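Local coordinates for bottromycin amidohydrolase (Streptomyces purpureus, PDB 6I5S), which acts as the thiazoline-specific, zinc-containing amidohydrolase and gatekeeper of bottromycin biosynthesis, probably hydrolysing the bond that releases the follower peptide, at residues Y185-R190 against V237-A242; R216-L221 against L261-G266; V274-R279 against D327-I332. All coordinates share one frame; numbering follows the deposited sequence. Where two conformers were deposited one is given.

Contact 1: residues Y185-R190 against V237-A242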
ATOM      1  N   TYR A 185       0.281  -6.762 -16.936  1.00 30.07           N
ATOM      2  CA  TYR A 185      -0.256  -5.503 -17.410  1.00 30.02           C
ATOM      3  C   TYR A 185      -1.269  -5.760 -18.526  1.00 25.96           C
ATOM      4  O   TYR A 185      -1.559  -6.902 -18.902  1.00 28.41           O
ATOM      5  CB  TYR A 185       0.839  -4.589 -17.935  1.00 29.29           C
ATOM      6  CG  TYR A 185       0.821  -3.216 -17.271  1.00 32.76           C
ATOM      7  CD1 TYR A 185       0.704  -2.059 -18.013  1.00 70.06           C
ATOM      8  CD2 TYR A 185       0.898  -3.124 -15.907  1.00 45.32           C
ATOM      9  CE1 TYR A 185       0.679  -0.838 -17.407  1.00 97.92           C
ATOM     10  CE2 TYR A 185       0.881  -1.910 -15.282  1.00 84.91           C
ATOM     11  CZ  TYR A 185       0.768  -0.765 -16.037  1.00107.73           C
ATOM     12  OH  TYR A 185       0.744   0.451 -15.408  1.00133.23           O
ATOM     13  N   ASP A 186      -1.782  -4.655 -19.090  1.00 28.97           N
ATOM     14  CA  ASP A 186      -3.035  -4.721 -19.845  1.00 30.57           C
ATOM     15  C   ASP A 186      -2.922  -5.415 -21.177  1.00 29.61           C
ATOM     16  O   ASP A 186      -3.941  -5.888 -21.696  1.00 31.13           O
ATOM     17  CB  ASP A 186      -3.570  -3.326 -20.108  1.00 28.82           C
ATOM     18  CG  ASP A 186      -3.743  -2.527 -18.798  1.00 37.43           C
ATOM     19  OD1 ASP A 186      -4.853  -2.503 -18.229  1.00 45.68           O
ATOM     20  OD2 ASP A 186      -2.761  -1.969 -18.363  1.00 46.72           O
ATOM     21  N   ASP A 187      -1.745  -5.435 -21.780  1.00 29.00           N
ATOM     22  CA  ASP A 187      -1.624  -5.905 -23.162  1.00 29.21           C
ATOM     23  C   ASP A 187      -1.054  -7.309 -23.251  1.00 29.01           C
ATOM     24  O   ASP A 187      -0.714  -7.765 -24.355  1.00 30.94           O
ATOM     25  CB  ASP A 187      -0.777  -4.909 -23.976  1.00 32.35           C
ATOM     26  CG  ASP A 187      -1.543  -3.647 -24.308  1.00 44.64           C
ATOM     27  OD1 ASP A 187      -2.489  -3.724 -25.096  1.00 39.21           O
ATOM     28  OD2 ASP A 187      -1.257  -2.576 -23.741  1.00 42.90           O
ATOM     29  N   VAL A 188      -1.000  -8.043 -22.138  1.00 29.49           N
ATOM     30  CA  VAL A 188      -0.644  -9.459 -22.235  1.00 29.19           C
ATOM     31  C   VAL A 188      -1.684 -10.170 -23.080  1.00 27.94           C
ATOM     32  O   VAL A 188      -2.887 -10.069 -22.827  1.00 29.66           O
ATOM     33  CB  VAL A 188      -0.536 -10.101 -20.846  1.00 26.16           C
ATOM     34  CG1 VAL A 188      -0.187 -11.615 -21.007  1.00 28.45           C
ATOM     35  CG2 VAL A 188       0.577  -9.435 -20.057  1.00 27.82           C
ATOM     36  N   GLU A 189      -1.217 -10.930 -24.070  1.00 29.85           N
ATOM     37  CA  GLU A 189      -2.137 -11.624 -24.961  1.00 30.87           C
ATOM     38  C   GLU A 189      -2.800 -12.795 -24.233  1.00 29.76           C
ATOM     39  O   GLU A 189      -2.221 -13.400 -23.330  1.00 31.70           O
ATOM     40  CB  GLU A 189      -1.384 -12.122 -26.201  1.00 32.13           C
ATOM     41  CG  GLU A 189      -0.904 -11.016 -27.119  1.00 37.58           C
ATOM     42  CD  GLU A 189       0.316 -11.383 -27.988  1.00 63.15           C
ATOM     43  OE1 GLU A 189       1.347 -11.911 -27.468  1.00 57.18           O
ATOM     44  OE2 GLU A 189       0.244 -11.115 -29.202  1.00 73.10           O
ATOM     45  N   ARG A 190      -4.001 -13.183 -24.703  1.00 31.51           N
ATOM     46  CA  ARG A 190      -4.756 -14.201 -23.978  1.00 32.54           C
ATOM     47  C   ARG A 190      -4.025 -15.541 -23.887  1.00 30.78           C
ATOM     48  O   ARG A 190      -3.979 -16.115 -22.787  1.00 32.94           O
ATOM     49  CB  ARG A 190      -6.137 -14.404 -24.634  1.00 34.00           C
ATOM     50  CG  ARG A 190      -7.058 -15.308 -23.802  1.00 37.04           C
ATOM     51  CD  ARG A 190      -8.162 -16.000 -24.627  1.00 45.66           C
ATOM     52  NE  ARG A 190      -7.560 -16.888 -25.631  1.00 64.92           N
ATOM     53  CZ  ARG A 190      -7.510 -16.631 -26.938  1.00 80.11           C
ATOM     54  NH1 ARG A 190      -8.054 -15.515 -27.432  1.00100.59           N
ATOM     55  NH2 ARG A 190      -6.912 -17.501 -27.757  1.00 54.08           N
ATOM     56  N   VAL A 237      -9.202   3.360 -18.430  1.00 33.78           N
ATOM     57  CA  VAL A 237      -9.395   4.505 -19.313  1.00 37.70           C
ATOM     58  C   VAL A 237      -8.126   5.321 -19.488  1.00 30.27           C
ATOM     59  O   VAL A 237      -8.036   6.139 -20.408  1.00 37.46           O
ATOM     60  CB  VAL A 237     -10.541   5.403 -18.786  1.00 35.01           C
ATOM     61  CG1 VAL A 237     -11.857   4.635 -18.801  1.00 40.78           C
ATOM     62  CG2 VAL A 237     -10.262   5.938 -17.401  1.00 38.13           C
ATOM     63  N   PHE A 238      -7.089   5.069 -18.680  1.00 34.09           N
ATOM     64  CA  PHE A 238      -5.862   5.844 -18.839  1.00 35.33           C
ATOM     65  C   PHE A 238      -5.070   5.389 -20.051  1.00 41.67           C
ATOM     66  O   PHE A 238      -4.164   6.111 -20.471  1.00 43.23           O
ATOM     67  CB  PHE A 238      -5.060   5.818 -17.526  1.00 40.05           C
ATOM     68  CG  PHE A 238      -5.884   6.275 -16.375  1.00 37.66           C
ATOM     69  CD1 PHE A 238      -6.216   7.631 -16.227  1.00 41.66           C
ATOM     70  CD2 PHE A 238      -6.445   5.370 -15.502  1.00 37.17           C
ATOM     71  CE1 PHE A 238      -7.058   8.053 -15.209  1.00 45.18           C
ATOM     72  CE2 PHE A 238      -7.274   5.808 -14.472  1.00 34.40           C
ATOM     73  CZ  PHE A 238      -7.591   7.141 -14.338  1.00 41.00           C
ATOM     74  N   ARG A 239      -5.510   4.299 -20.696  1.00 36.66           N
ATOM     75  CA  ARG A 239      -4.992   3.906 -22.011  1.00 36.97           C
ATOM     76  C   ARG A 239      -5.585   4.731 -23.134  1.00 38.35           C
ATOM     77  O   ARG A 239      -5.103   4.620 -24.262  1.00 50.75           O
ATOM     78  CB  ARG A 239      -5.273   2.438 -22.313  1.00 43.71           C
ATOM     79  CG  ARG A 239      -4.528   1.469 -21.383  1.00 44.67           C
ATOM     80  CD  ARG A 239      -5.154   0.097 -21.376  1.00 44.19           C
ATOM     81  NE  ARG A 239      -5.256  -0.456 -22.717  1.00 60.81           N
ATOM     82  CZ  ARG A 239      -4.232  -0.934 -23.405  1.00 54.72           C
ATOM     83  NH1 ARG A 239      -3.009  -0.916 -22.892  1.00 58.81           N
ATOM     84  NH2 ARG A 239      -4.431  -1.418 -24.620  1.00 56.35           N
ATOM     85  N   LEU A 240      -6.592   5.560 -22.848  1.00 41.19           N
ATOM     86  CA  LEU A 240      -7.264   6.360 -23.877  1.00 45.66           C
ATOM     87  C   LEU A 240      -6.713   7.774 -23.890  1.00 48.36           C
ATOM     88  O   LEU A 240      -6.097   8.218 -22.916  1.00 55.44           O
ATOM     89  CB  LEU A 240      -8.787   6.425 -23.618  1.00 45.54           C
ATOM     90  CG  LEU A 240      -9.463   5.051 -23.532  1.00 47.19           C
ATOM     91  CD1 LEU A 240     -10.824   5.158 -22.914  1.00 45.72           C
ATOM     92  CD2 LEU A 240      -9.528   4.406 -24.925  1.00 60.70           C
ATOM     93  N   PRO A 241      -6.948   8.525 -24.977  1.00 51.01           N
ATOM     94  CA  PRO A 241      -6.642   9.965 -24.963  1.00 60.19           C
ATOM     95  C   PRO A 241      -7.320  10.680 -23.800  1.00 59.57           C
ATOM     96  O   PRO A 241      -8.449  10.353 -23.406  1.00 58.09           O
ATOM     97  CB  PRO A 241      -7.184  10.461 -26.310  1.00 64.69           C
ATOM     98  CG  PRO A 241      -7.258   9.241 -27.177  1.00 59.80           C
ATOM     99  CD  PRO A 241      -7.560   8.097 -26.246  1.00 57.77           C
ATOM    100  N   ALA A 242      -6.625  11.687 -23.262  1.00 59.64           N
ATOM    101  CA  ALA A 242      -7.119  12.385 -22.075  1.00 60.18           C
ATOM    102  C   ALA A 242      -8.542  12.908 -22.244  1.00 64.45           C
ATOM    103  O   ALA A 242      -9.325  12.896 -21.287  1.00 65.78           O
ATOM    104  CB  ALA A 242      -6.172  13.527 -21.722  1.00 67.60           C
TER
HETATM  105  O   HOH W   1      -1.531  -0.032 -20.314  1.00 40.92           O
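Arg239 reaches from one loop to Asp186 and Asp187 of another, joining two connections beside the binuclear zinc site characteristic of the amidohydrolase superfamily. The acidic pair occupies the middle of a type I beta turn running from Tyr185 to Val188, just beyond the carboxylated lysine Xaa183 that binds both metals. Arg239 ends a short 3-10 segment, and its CB points toward this turn. Further out the chain passes Asp186, sliding by in the opposite direction, and Arg239 CD lies 3.9 Å from Asp186 CG. A bend at chi3 (55°) then swings the guanidinium round to Asp187. NE turns to Gln213, whose OE1 accepts a weak hydrogen bond. Beyond CZ the two terminal nitrogens take the two oxygens of Asp187. Arg239 NH1 donates to Asp187 OD2 at 2.6 Å, on the syn side of the carboxylate, while the bond from Arg239 NH2 to Asp187 OD1, 3.1 Å, is weak. The salt bridge is thus two-pronged but twisted: the carboxylate and guanidinium planes stand 55° apart, and the shorter bond is neither flat in the carboxylate nor straight, with an N-H...O angle of 147°. The stronger partner of Asp186 lies outside the two loops: its OD2 is hydrogen-bonded to ND1 of the zinc ligand His210, a second-shell link that probably helps orient the imidazole. The backbone N of Asp187 bonds to Asp148. A single water completes the join, lying in the guanidinium plane, accepting from Arg239 NH1 at 3.1 Å and donating to Asp186 OD2 at 3.0 Å.

Contact 2: residues R216-L221 against L261-G266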
ATOM      1  N   ARG A 216     -11.041 -12.534 -20.264  1.00 35.37           N
ATOM      2  CA  ARG A 216     -12.345 -12.461 -19.623  1.00 35.43           C
ATOM      3  C   ARG A 216     -12.205 -12.172 -18.140  1.00 30.43           C
ATOM      4  O   ARG A 216     -11.342 -12.704 -17.439  1.00 32.60           O
ATOM      5  CB  ARG A 216     -13.097 -13.782 -19.795  1.00 33.92           C
ATOM      6  CG  ARG A 216     -13.525 -14.130 -21.255  1.00 46.94           C
ATOM      7  CD  ARG A 216     -13.964 -15.572 -21.340  1.00 41.79           C
ATOM      8  NE  ARG A 216     -14.471 -15.959 -22.668  1.00 45.37           N
ATOM      9  CZ  ARG A 216     -13.707 -16.339 -23.687  1.00 57.03           C
ATOM     10  NH1 ARG A 216     -12.387 -16.390 -23.545  1.00 41.93           N
ATOM     11  NH2 ARG A 216     -14.260 -16.678 -24.861  1.00 54.23           N
ATOM     12  N   LEU A 217     -13.107 -11.346 -17.624  1.00 33.03           N
ATOM     13  CA  LEU A 217     -13.000 -10.977 -16.220  1.00 33.07           C
ATOM     14  C   LEU A 217     -13.115 -12.205 -15.338  1.00 32.63           C
ATOM     15  O   LEU A 217     -12.377 -12.343 -14.355  1.00 34.37           O
ATOM     16  CB  LEU A 217     -14.076  -9.965 -15.847  1.00 33.13           C
ATOM     17  CG  LEU A 217     -14.246  -9.615 -14.403  1.00 34.91           C
ATOM     18  CD1 LEU A 217     -13.015  -8.902 -13.867  1.00 35.23           C
ATOM     19  CD2 LEU A 217     -15.487  -8.728 -14.256  1.00 41.28           C
ATOM     20  N   ASP A 218     -14.045 -13.096 -15.654  1.00 35.06           N
ATOM     21  CA  ASP A 218     -14.243 -14.248 -14.783  1.00 44.49           C
ATOM     22  C   ASP A 218     -13.015 -15.146 -14.776  1.00 45.89           C
ATOM     23  O   ASP A 218     -12.671 -15.714 -13.742  1.00 38.31           O
ATOM     24  CB  ASP A 218     -15.482 -15.043 -15.201  1.00 50.46           C
ATOM     25  CG  ASP A 218     -15.701 -15.012 -16.679  1.00 94.74           C
ATOM     26  OD1 ASP A 218     -15.985 -13.906 -17.203  1.00108.00           O
ATOM     27  OD2 ASP A 218     -15.558 -16.078 -17.318  1.00109.91           O
ATOM     28  N   VAL A 219     -12.344 -15.286 -15.921  1.00 34.83           N
ATOM     29  CA  VAL A 219     -11.089 -16.042 -15.960  1.00 34.23           C
ATOM     30  C   VAL A 219     -10.014 -15.379 -15.095  1.00 35.78           C
ATOM     31  O   VAL A 219      -9.280 -16.043 -14.340  1.00 32.87           O
ATOM     32  CB  VAL A 219     -10.651 -16.197 -17.436  1.00 35.08           C
ATOM     33  CG1 VAL A 219      -9.320 -16.831 -17.548  1.00 39.55           C
ATOM     34  CG2 VAL A 219     -11.688 -16.963 -18.210  1.00 38.17           C
ATOM     35  N   ALA A 220      -9.885 -14.059 -15.184  1.00 32.18           N
ATOM     36  CA  ALA A 220      -8.894 -13.362 -14.394  1.00 30.34           C
ATOM     37  C   ALA A 220      -9.176 -13.503 -12.906  1.00 31.49           C
ATOM     38  O   ALA A 220      -8.251 -13.703 -12.104  1.00 33.03           O
ATOM     39  CB  ALA A 220      -8.848 -11.896 -14.783  1.00 31.76           C
ATOM     40  N   LEU A 221     -10.441 -13.402 -12.507  1.00 31.21           N
ATOM     41  CA  LEU A 221     -10.785 -13.462 -11.093  1.00 32.28           C
ATOM     42  C   LEU A 221     -10.449 -14.810 -10.497  1.00 39.00           C
ATOM     43  O   LEU A 221     -10.039 -14.891  -9.339  1.00 38.75           O
ATOM     44  CB  LEU A 221     -12.268 -13.175 -10.869  1.00 36.28           C
ATOM     45  CG  LEU A 221     -12.675 -11.746 -11.144  1.00 32.35           C
ATOM     46  CD1 LEU A 221     -14.247 -11.653 -11.093  1.00 36.84           C
ATOM     47  CD2 LEU A 221     -12.024 -10.757 -10.236  1.00 36.33           C
ATOM     48  N   LEU A 261     -20.884  -9.156  -9.982  1.00 56.96           N
ATOM     49  CA  LEU A 261     -19.975  -8.963  -8.851  1.00 51.23           C
ATOM     50  C   LEU A 261     -19.771 -10.223  -8.000  1.00 66.67           C
ATOM     51  O   LEU A 261     -18.715 -10.392  -7.403  1.00 58.64           O
ATOM     52  CB  LEU A 261     -20.475  -7.835  -7.929  1.00 53.65           C
ATOM     53  CG  LEU A 261     -20.640  -6.453  -8.569  1.00 51.82           C
ATOM     54  CD1 LEU A 261     -21.016  -5.419  -7.523  1.00 71.53           C
ATOM     55  CD2 LEU A 261     -19.405  -5.997  -9.283  1.00 46.31           C
ATOM     56  N   ALA A 262     -20.787 -11.089  -7.913  1.00 74.36           N
ATOM     57  CA  ALA A 262     -20.654 -12.319  -7.132  1.00 73.31           C
ATOM     58  C   ALA A 262     -19.551 -13.230  -7.664  1.00 67.39           C
ATOM     59  O   ALA A 262     -19.100 -14.131  -6.946  1.00 61.11           O
ATOM     60  CB  ALA A 262     -21.974 -13.087  -7.114  1.00 71.45           C
ATOM     61  N   GLU A 263     -19.119 -13.033  -8.910  1.00 71.95           N
ATOM     62  CA  GLU A 263     -17.942 -13.736  -9.393  1.00 54.72           C
ATOM     63  C   GLU A 263     -16.704 -13.368  -8.580  1.00 45.66           C
ATOM     64  O   GLU A 263     -15.714 -14.101  -8.606  1.00 46.08           O
ATOM     65  CB  GLU A 263     -17.721 -13.419 -10.868  1.00 65.64           C
ATOM     66  CG  GLU A 263     -18.654 -14.185 -11.817  1.00 83.07           C
ATOM     67  CD  GLU A 263     -18.661 -13.613 -13.233  1.00 89.92           C
ATOM     68  OE1 GLU A 263     -17.645 -13.004 -13.641  1.00 91.50           O
ATOM     69  OE2 GLU A 263     -19.681 -13.770 -13.941  1.00 88.40           O
ATOM     70  N   ALA A 264     -16.741 -12.267  -7.843  1.00 40.16           N
ATOM     71  CA  ALA A 264     -15.566 -11.847  -7.092  1.00 38.31           C
ATOM     72  C   ALA A 264     -15.528 -12.391  -5.669  1.00 40.46           C
ATOM     73  O   ALA A 264     -14.585 -12.081  -4.934  1.00 34.19           O
ATOM     74  CB  ALA A 264     -15.482 -10.319  -7.058  1.00 47.88           C
ATOM     75  N   ALA A 265     -16.491 -13.211  -5.267  1.00 42.67           N
ATOM     76  CA  ALA A 265     -16.492 -13.699  -3.894  1.00 43.84           C
ATOM     77  C   ALA A 265     -15.242 -14.511  -3.619  1.00 43.88           C
ATOM     78  O   ALA A 265     -14.884 -15.392  -4.392  1.00 38.87           O
ATOM     79  CB  ALA A 265     -17.747 -14.531  -3.625  1.00 44.17           C
ATOM     80  N   GLY A 266     -14.559 -14.184  -2.518  1.00 42.38           N
ATOM     81  CA  GLY A 266     -13.321 -14.810  -2.141  1.00 34.78           C
ATOM     82  C   GLY A 266     -12.083 -14.277  -2.803  1.00 35.21           C
ATOM     83  O   GLY A 266     -10.986 -14.700  -2.441  1.00 37.89           O
TER
HETATM   84  O   HOH W   2     -18.116 -11.389 -16.306  1.00 56.26           O
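Glu263 packs against Asp218 and Leu221, setting a short 3-10 turn against the short helix 217-223. Ahead of it, Leu261 supplies the carbonyl that receives the backbone N of Ala264 and so closes the turn. Glu263 comes next, its CB directed at the helix and resting 3.9 Å from CD1 of Leu221, which crosses it at about a right angle. Beyond CG the glutamate is extended (chi2 166°), and this carries its carboxylate alongside Asp218, both side chains pointing the same way. Glu263 OE1 lies 3.4 Å from Asp218 CB, and the two carboxylates are turned 76° against each other. Their like charges come close, Asp218 OD1 being 4.0 Å from Glu263 OE1. A water donates to both, at 3.2 Å to Glu263 OE1 and more weakly to Asp218 OD1, which would ease the repulsion; Asp218 lies in the first turn of the helix, whose N-terminal end would probably favour its negative charge. Ala264 continues the apolar half, its CB 4.4 Å from Leu221 CD1, which also lies 3.8 Å from Glu263 O. The chain then leaves the turn through Gly266 toward strand 268-270. The turn also packs on the C-terminal part of helix 316-338, where Leu261 touches Ala335 and Leu336 and Ala264 also meets Leu336; just past that helix, Gly340 is hydrogen-bonded through the backbone to Gly266.

Contact 3: residues V274-R279 against D327-I332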
ATOM      1  N   VAL A 274      -7.783   6.170  -3.810  1.00 25.19           N
ATOM      2  CA  VAL A 274      -7.012   7.416  -3.636  1.00 28.26           C
ATOM      3  C   VAL A 274      -6.263   7.792  -4.902  1.00 25.41           C
ATOM      4  O   VAL A 274      -6.116   8.987  -5.210  1.00 24.52           O
ATOM      5  CB  VAL A 274      -6.056   7.297  -2.437  1.00 26.98           C
ATOM      6  CG1 VAL A 274      -5.060   6.138  -2.603  1.00 26.77           C
ATOM      7  CG2 VAL A 274      -5.328   8.636  -2.170  1.00 26.79           C
ATOM      8  N   ALA A 275      -5.780   6.801  -5.653  1.00 27.00           N
ATOM      9  CA  ALA A 275      -5.083   7.082  -6.917  1.00 25.74           C
ATOM     10  C   ALA A 275      -6.040   7.492  -8.039  1.00 26.85           C
ATOM     11  O   ALA A 275      -5.743   8.414  -8.816  1.00 24.81           O
ATOM     12  CB  ALA A 275      -4.255   5.830  -7.325  1.00 28.10           C
ATOM     13  N   TRP A 276      -7.164   6.792  -8.182  1.00 26.13           N
ATOM     14  CA  TRP A 276      -8.237   7.275  -9.075  1.00 28.21           C
ATOM     15  C   TRP A 276      -8.591   8.736  -8.790  1.00 26.31           C
ATOM     16  O   TRP A 276      -8.701   9.556  -9.703  1.00 27.04           O
ATOM     17  CB  TRP A 276      -9.473   6.411  -8.893  1.00 26.11           C
ATOM     18  CG  TRP A 276      -9.576   5.136  -9.688  1.00 28.37           C
ATOM     19  CD1 TRP A 276      -9.405   3.854  -9.204  1.00 26.61           C
ATOM     20  CD2 TRP A 276      -9.911   5.017 -11.064  1.00 25.33           C
ATOM     21  NE1 TRP A 276      -9.652   2.938 -10.207  1.00 30.15           N
ATOM     22  CE2 TRP A 276      -9.975   3.622 -11.360  1.00 28.00           C
ATOM     23  CE3 TRP A 276     -10.231   5.945 -12.074  1.00 28.66           C
ATOM     24  CZ2 TRP A 276     -10.312   3.136 -12.630  1.00 32.01           C
ATOM     25  CZ3 TRP A 276     -10.587   5.456 -13.332  1.00 33.68           C
ATOM     26  CH2 TRP A 276     -10.596   4.052 -13.603  1.00 32.10           C
ATOM     27  N   ARG A 277      -8.812   9.052  -7.516  1.00 26.63           N
ATOM     28  CA  ARG A 277      -9.167  10.414  -7.106  1.00 27.58           C
ATOM     29  C   ARG A 277      -8.097  11.406  -7.536  1.00 27.84           C
ATOM     30  O   ARG A 277      -8.384  12.457  -8.086  1.00 27.12           O
ATOM     31  CB  ARG A 277      -9.336  10.426  -5.583  1.00 26.27           C
ATOM     32  CG  ARG A 277      -9.751  11.772  -4.925  1.00 28.61           C
ATOM     33  CD  ARG A 277     -11.264  12.053  -5.113  1.00 26.01           C
ATOM     34  NE  ARG A 277     -12.039  11.000  -4.473  1.00 28.11           N
ATOM     35  CZ  ARG A 277     -13.364  10.878  -4.646  1.00 30.04           C
ATOM     36  NH1 ARG A 277     -14.022   9.896  -4.065  1.00 33.92           N
ATOM     37  NH2 ARG A 277     -14.022  11.712  -5.430  1.00 35.42           N
ATOM     38  N   ALA A 278      -6.830  11.084  -7.284  1.00 28.93           N
ATOM     39  CA  ALA A 278      -5.774  12.013  -7.680  1.00 27.52           C
ATOM     40  C   ALA A 278      -5.670  12.185  -9.188  1.00 32.42           C
ATOM     41  O   ALA A 278      -5.370  13.286  -9.655  1.00 36.97           O
ATOM     42  CB  ALA A 278      -4.429  11.532  -7.079  1.00 26.04           C
ATOM     43  N   ARG A 279      -5.960  11.145  -9.991  1.00 29.90           N
ATOM     44  CA  ARG A 279      -5.886  11.274 -11.448  0.59 26.81           C
ATOM     45  C   ARG A 279      -6.956  12.184 -12.036  1.00 32.88           C
ATOM     46  O   ARG A 279      -6.818  12.629 -13.186  1.00 33.92           O
ATOM     47  CB  ARG A 279      -5.972   9.876 -12.109  0.59 33.30           C
ATOM     48  CG  ARG A 279      -4.790   8.945 -11.790  0.59 43.64           C
ATOM     49  CD  ARG A 279      -5.040   7.476 -12.233  0.59 55.91           C
ATOM     50  NE  ARG A 279      -4.161   6.485 -11.577  0.59 58.90           N
ATOM     51  CZ  ARG A 279      -4.464   5.195 -11.368  0.59 39.61           C
ATOM     52  NH1 ARG A 279      -5.632   4.676 -11.746  0.59 49.54           N
ATOM     53  NH2 ARG A 279      -3.601   4.423 -10.743  0.59 34.86           N
ATOM     54  N   ASP A 327     -16.530   8.469  -6.714  1.00 29.23           N
ATOM     55  CA  ASP A 327     -17.431   8.054  -5.650  1.00 31.21           C
ATOM     56  C   ASP A 327     -18.143   6.753  -6.023  1.00 32.56           C
ATOM     57  O   ASP A 327     -18.330   5.866  -5.183  1.00 34.52           O
ATOM     58  CB  ASP A 327     -18.461   9.147  -5.367  1.00 32.12           C
ATOM     59  CG  ASP A 327     -17.867  10.386  -4.688  1.00 35.12           C
ATOM     60  OD1 ASP A 327     -16.753  10.326  -4.101  1.00 37.20           O
ATOM     61  OD2 ASP A 327     -18.562  11.424  -4.702  1.00 37.29           O
ATOM     62  N   ARG A 328     -18.618   6.657  -7.260  1.00 30.69           N
ATOM     63  CA  ARG A 328     -19.277   5.437  -7.735  1.00 31.57           C
ATOM     64  C   ARG A 328     -18.335   4.242  -7.726  1.00 27.74           C
ATOM     65  O   ARG A 328     -18.762   3.127  -7.434  1.00 33.60           O
ATOM     66  CB  ARG A 328     -19.843   5.644  -9.146  1.00 33.30           C
ATOM     67  CG  ARG A 328     -21.041   6.647  -9.143  1.00 78.07           C
ATOM     68  CD  ARG A 328     -21.752   6.752 -10.469  1.00 93.02           C
ATOM     69  NE  ARG A 328     -22.362   5.482 -10.811  1.00100.74           N
ATOM     70  CZ  ARG A 328     -22.892   5.215 -11.990  1.00 88.86           C
ATOM     71  NH1 ARG A 328     -22.884   6.144 -12.935  1.00 87.19           N
ATOM     72  NH2 ARG A 328     -23.415   4.019 -12.217  1.00 76.86           N
ATOM     73  N   LEU A 329     -17.070   4.454  -8.085  1.00 29.14           N
ATOM     74  CA  LEU A 329     -16.053   3.389  -7.955  1.00 30.50           C
ATOM     75  C   LEU A 329     -15.959   2.898  -6.510  1.00 32.08           C
ATOM     76  O   LEU A 329     -15.866   1.681  -6.252  1.00 30.99           O
ATOM     77  CB  LEU A 329     -14.690   3.885  -8.430  1.00 28.25           C
ATOM     78  CG  LEU A 329     -14.532   4.205  -9.929  1.00 31.80           C
ATOM     79  CD1 LEU A 329     -13.105   4.566 -10.266  1.00 34.13           C
ATOM     80  CD2 LEU A 329     -14.927   3.032 -10.786  1.00 35.57           C
ATOM     81  N   GLY A 330     -16.038   3.821  -5.547  1.00 31.78           N
ATOM     82  CA  GLY A 330     -16.012   3.405  -4.162  1.00 29.10           C
ATOM     83  C   GLY A 330     -17.223   2.586  -3.802  1.00 29.87           C
ATOM     84  O   GLY A 330     -17.116   1.605  -3.066  1.00 29.98           O
ATOM     85  N   ARG A 331     -18.408   2.970  -4.314  1.00 31.13           N
ATOM     86  CA  ARG A 331     -19.599   2.161  -4.056  1.00 31.23           C
ATOM     87  C   ARG A 331     -19.493   0.789  -4.701  1.00 34.63           C
ATOM     88  O   ARG A 331     -20.008  -0.191  -4.152  1.00 34.44           O
ATOM     89  CB  ARG A 331     -20.860   2.919  -4.501  1.00 34.76           C
ATOM     90  CG  ARG A 331     -21.104   4.184  -3.634  1.00 39.24           C
ATOM     91  CD  ARG A 331     -22.540   4.653  -3.756  1.00 62.08           C
ATOM     92  NE  ARG A 331     -22.799   5.309  -5.036  1.00 68.83           N
ATOM     93  CZ  ARG A 331     -22.454   6.561  -5.310  1.00 83.83           C
ATOM     94  NH1 ARG A 331     -21.827   7.298  -4.398  1.00102.21           N
ATOM     95  NH2 ARG A 331     -22.738   7.074  -6.494  1.00 75.48           N
ATOM     96  N   ILE A 332     -18.802   0.685  -5.832  1.00 36.22           N
ATOM     97  CA  ILE A 332     -18.567  -0.631  -6.445  1.00 32.70           C
ATOM     98  C   ILE A 332     -17.675  -1.486  -5.549  1.00 28.23           C
ATOM     99  O   ILE A 332     -17.964  -2.677  -5.326  1.00 32.02           O
ATOM    100  CB  ILE A 332     -17.954  -0.485  -7.841  1.00 33.78           C
ATOM    101  CG1 ILE A 332     -18.978   0.123  -8.796  1.00 39.27           C
ATOM    102  CG2 ILE A 332     -17.497  -1.861  -8.339  1.00 31.50           C
ATOM    103  CD1 ILE A 332     -18.425   0.451 -10.154  1.00 47.73           C
TER
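Leu329 presses one methyl onto the indole of Trp276, the tight point where helix 273-280 packs against the long helix 316-338. Leu329 CD1 sits over the face of the ring system, 3.4 Å from the centroid of the Trp276 five-membered ring and only 16° off its normal, a CH-pi contact. The atom nearest Leu329 CD1 is Trp276 CD2, at 3.3 Å, with CE2 almost as near, so the methyl lies over the heart of the indole. The leucine side chain crosses the tryptophan at about a right angle and offers this single branch to the ring. The indole is also fixed at its rim: NE1 donates to the carbonyl O of His229, which links the ring to the backbone of a zinc ligand. With an alanine here in place of Trp276, Leu329 CD1 would probably lose the surface it rests on and the His229 carbonyl this donor.

The other half of the contact is polar and more open. Arg277 lies buried while its partner Asp327 is partly exposed, and both bonds across the contact go to one oxygen, Asp327 OD1. Arg277 NH1 donates to Asp327 OD1 at 2.8 Å, in the guanidinium plane and close to the line of the C-O bond, whereas Arg277 NH2 reaches Asp327 OD1 weakly at 3.3 Å. The arginine gets there by folding at chi2 and chi3, and the two flat groups are inclined by 54°. NE of Arg277 forms a second salt bridge, to Glu366 of helix 358-369. Val326 of helix 316-338 touches both Trp276 and Arg277, and Leu249 of helix 245-254 also touches the indole.

How the contacts relate
The contacts are spaced roughly evenly, their centres 18 to 20 Å apart. Contacts 1 and 2 interlock along the chain, since 216-221 falls between the two segments of contact 1 and 261-266 follows them; contact 3 comes after both. Direct touching occurs between contacts 1 and 3, where Phe238 CE2 lies 3.5 Å from Trp276 CZ3. Helix 316-338 carries 327-332 of contact 3 and also packs on the turn at 261-266 of contact 2. Helix 245-254 lies between the second segments of contacts 1 and 2 in sequence and packs on residues of contacts 1 and 3. Arg279, where contacts 1 and 3 meet, forms a salt bridge with the zinc ligand Asp348, linking this junction to the metal centre.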